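Local coordinates for catechol 1,2-dioxygenase (Burkholderia vietnamiensis, PDB 5TD3), which probably catalyses the intradiol ring cleavage of catechol by molecular oxygen to give cis,cis-muconate, at residues 52-55 with 56-60. Residues are numbered along the deposited sequence; the frame is centred on the assembly and turned at random.
Sequences LFKA and IDDLD. With PTY (phosphatidylethanolamine), chain J.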
loop_
_atom_site.group_PDB
_atom_site.type_symbol
_atom_site.label_atom_id
_atom_site.label_comp_id
_atom_site.label_asym_id
_atom_site.label_seq_id
_atom_site.Cartn_x
_atom_site.Cartn_y
_atom_site.Cartn_z
ATOM N N LEU A 52 -13.864 -0.806 -2.805
ATOM C CA LEU A 52 -13.059 -2.000 -3.059
ATOM C C LEU A 52 -13.919 -3.254 -3.005
ATOM O O LEU A 52 -13.819 -4.129 -3.876
ATOM C CB LEU A 52 -11.899 -2.086 -2.059
ATOM C CG LEU A 52 -11.052 -3.364 -2.082
ATOM C CD1 LEU A 52 -10.483 -3.661 -3.467
ATOM C CD2 LEU A 52 -9.932 -3.240 -1.063
ATOM N N PHE A 53 -14.769 -3.368 -1.981
ATOM C CA PHE A 53 -15.660 -4.522 -1.902
ATOM C C PHE A 53 -16.540 -4.625 -3.139
ATOM O O PHE A 53 -16.792 -5.726 -3.636
ATOM C CB PHE A 53 -16.546 -4.448 -0.658
ATOM C CG PHE A 53 -15.850 -4.783 0.632
ATOM C CD1 PHE A 53 -14.471 -4.861 0.714
ATOM C CD2 PHE A 53 -16.598 -5.018 1.777
ATOM C CE1 PHE A 53 -13.849 -5.158 1.910
ATOM C CE2 PHE A 53 -15.982 -5.314 2.983
ATOM C CZ PHE A 53 -14.609 -5.387 3.049
ATOM N N LYS A 54 -17.040 -3.490 -3.633
ATOM C CA LYS A 54 -17.922 -3.521 -4.796
ATOM C C LYS A 54 -17.164 -3.891 -6.069
ATOM O O LYS A 54 -17.688 -4.623 -6.916
ATOM C CB LYS A 54 -18.613 -2.168 -4.960
ATOM C CG LYS A 54 -19.688 -2.168 -6.025
ATOM C CD LYS A 54 -20.397 -0.826 -6.083
ATOM C CE LYS A 54 -21.650 -0.927 -6.932
ATOM N NZ LYS A 54 -21.382 -1.577 -8.247
ATOM N N ALA A 55 -15.931 -3.395 -6.225
ATOM C CA ALA A 55 -15.133 -3.769 -7.391
ATOM C C ALA A 55 -14.809 -5.262 -7.387
ATOM O O ALA A 55 -14.850 -5.912 -8.436
ATOM C CB ALA A 55 -13.849 -2.943 -7.441
ATOM N N ILE A 56 -14.467 -5.814 -6.217
ATOM C CA ILE A 56 -14.220 -7.250 -6.105
ATOM C C ILE A 56 -15.457 -8.025 -6.529
ATOM O O ILE A 56 -15.366 -9.000 -7.284
ATOM C CB ILE A 56 -13.793 -7.611 -4.669
ATOM C CG1 ILE A 56 -12.366 -7.122 -4.403
ATOM C CG2 ILE A 56 -13.941 -9.121 -4.416
ATOM C CD1 ILE A 56 -11.986 -7.145 -2.966
ATOM N N ASP A 57 -16.633 -7.582 -6.067
ATOM C CA ASP A 57 -17.899 -8.193 -6.456
ATOM C C ASP A 57 -18.137 -8.074 -7.963
ATOM O O ASP A 57 -18.485 -9.054 -8.630
ATOM C CB ASP A 57 -19.031 -7.522 -5.660
ATOM C CG ASP A 57 -20.174 -8.460 -5.320
ATOM O OD1 ASP A 57 -19.949 -9.669 -5.098
ATOM O OD2 ASP A 57 -21.316 -7.965 -5.243
ATOM N N ASP A 58 -17.947 -6.874 -8.516
ATOM C CA ASP A 58 -18.293 -6.615 -9.910
ATOM C C ASP A 58 -17.347 -7.318 -10.869
ATOM O O ASP A 58 -17.776 -7.826 -11.911
ATOM C CB ASP A 58 -18.277 -5.114 -10.186
ATOM C CG ASP A 58 -19.490 -4.404 -9.632
ATOM O OD1 ASP A 58 -20.469 -5.086 -9.256
ATOM O OD2 ASP A 58 -19.468 -3.161 -9.584
ATOM N N LEU A 59 -16.057 -7.316 -10.563
ATOM C CA LEU A 59 -15.052 -7.895 -11.441
ATOM C C LEU A 59 -14.756 -9.351 -11.103
ATOM O O LEU A 59 -13.911 -9.961 -11.760
ATOM C CB LEU A 59 -13.755 -7.058 -11.392
ATOM C CG LEU A 59 -13.660 -5.848 -12.336
ATOM C CD1 LEU A 59 -14.748 -4.810 -12.049
ATOM C CD2 LEU A 59 -12.294 -5.200 -12.321
ATOM N N ASP A 60 -15.448 -9.913 -10.113
ATOM C CA ASP A 60 -15.201 -11.263 -9.615
ATOM C C ASP A 60 -13.715 -11.454 -9.318
ATOM O O ASP A 60 -13.076 -12.414 -9.760
ATOM C CB ASP A 60 -15.725 -12.318 -10.589
ATOM C CG ASP A 60 -15.914 -13.671 -9.929
ATOM O OD1 ASP A 60 -16.058 -13.728 -8.684
ATOM O OD2 ASP A 60 -15.929 -14.678 -10.661
HETATM C C1 PTY J . -3.799 11.844 8.701
HETATM C C2 PTY J . 1.900 9.621 11.912
HETATM C C3 PTY J . 0.384 9.555 11.592
HETATM O O4 PTY J . -5.185 11.532 8.441
HETATM C C5 PTY J . -1.615 10.687 9.079
HETATM C C6 PTY J . -3.107 10.531 8.962
HETATM O O7 PTY J . -3.367 9.695 7.791
HETATM C C8 PTY J . -3.343 8.361 7.932
HETATM O O10 PTY J . -3.142 7.802 8.977
HETATM C C11 PTY J . -3.579 7.679 6.613
HETATM C C12 PTY J . -4.542 6.502 6.657
HETATM C C13 PTY J . -4.861 5.952 5.269
HETATM C C14 PTY J . -5.824 4.785 5.288
HETATM C C15 PTY J . -6.330 4.313 3.934
HETATM C C16 PTY J . -7.271 3.124 4.064
HETATM C C17 PTY J . -7.930 2.635 2.787
HETATM C C18 PTY J . -8.915 1.502 3.033
HETATM C C19 PTY J . -9.577 0.883 1.806
HETATM C C20 PTY J . -8.725 -0.084 0.994
HETATM C C21 PTY J . -7.771 0.596 0.025
HETATM C C22 PTY J . -7.132 -0.315 -1.020
HETATM C C23 PTY J . -6.297 0.419 -2.065
HETATM C C24 PTY J . -7.014 1.606 -2.694
HETATM C C25 PTY J . -8.349 1.261 -3.335
HETATM C C26 PTY J . -9.282 2.453 -3.487
HETATM C C27 PTY J . -10.700 2.062 -3.843
HETATM C C28 PTY J . -10.773 1.342 -5.168
HETATM C C29 PTY J . -12.054 0.571 -5.333
HETATM C C30 PTY J . -5.740 12.045 7.343
HETATM C C31 PTY J . -7.105 11.469 7.107
HETATM O O30 PTY J . -5.201 12.856 6.639
HETATM C C32 PTY J . -7.073 10.194 6.274
HETATM C C33 PTY J . -6.699 10.455 4.829
HETATM C C34 PTY J . -6.519 9.199 3.997
HETATM C C35 PTY J . -6.442 9.481 2.511
HETATM C C36 PTY J . -6.171 8.264 1.656
HETATM C C37 PTY J . -6.401 8.518 0.183
HETATM C C38 PTY J . -5.809 7.456 -0.704
HETATM C C39 PTY J . -4.320 7.619 -0.919
HETATM C C40 PTY J . -3.554 6.321 -1.059
HETATM C C41 PTY J . -4.179 5.299 -1.987
HETATM C C42 PTY J . -4.951 4.207 -1.264
HETATM C C43 PTY J . -4.342 3.841 0.077
HETATM C C44 PTY J . -4.918 2.586 0.673
HETATM P P1 PTY J . -0.459 12.149 11.122
HETATM O O11 PTY J . -0.224 10.809 11.998
HETATM O O12 PTY J . 0.914 12.665 10.682
HETATM O O13 PTY J . -1.089 13.206 11.953
HETATM O O14 PTY J . -1.316 11.911 9.785
HETATM N N1 PTY J . 2.544 10.241 10.753
#
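Lys54 runs out extended, CG trans to the backbone N (chi1 -172°), and bends only at its last torsion, chi4 -49°, which carries NZ to the carboxylate of Asp58, one helical turn on. Asp58 swings its CG to the side of its own N, opposite the carbonyl carbon, which lays the carboxylate beside the carbonyl of Lys54, CG of Asp58 3.3 Å from Lys54 O. NZ then meets OD2 of Asp58 at 2.8 Å on the syn lone pair, an i to i+4 salt bridge between two partly exposed side chains. The same oxygen also receives Arg47 of the second subunit, so two cations share it and would probably favour the charged carboxylate. On the lipid side, Leu52 CD1 lies 3.8 Å from Ile56 CD1, and Leu52 CD2 packs against an acyl chain of one bound phosphatidylethanolamine, 4.0 Å from its C20; a second bound lipid also touches Leu52. All this is the closing end of helix 39-59, in the N-terminal helical region of the intradiol dioxygenases, where the two subunits meet and lipid is bound. The alpha-helical bonds here include Ile56 N to Leu52 O (3.0 Å) and Leu59 N to Ala55 O (2.8 Å); Asp60 then leaves helical geometry with positive phi. Asp57 OD2 takes the N-H of Phe14, while Arg98 of the second subunit pairs through NE with Asp57 OD1 and through NH1 with Asp60 OD1.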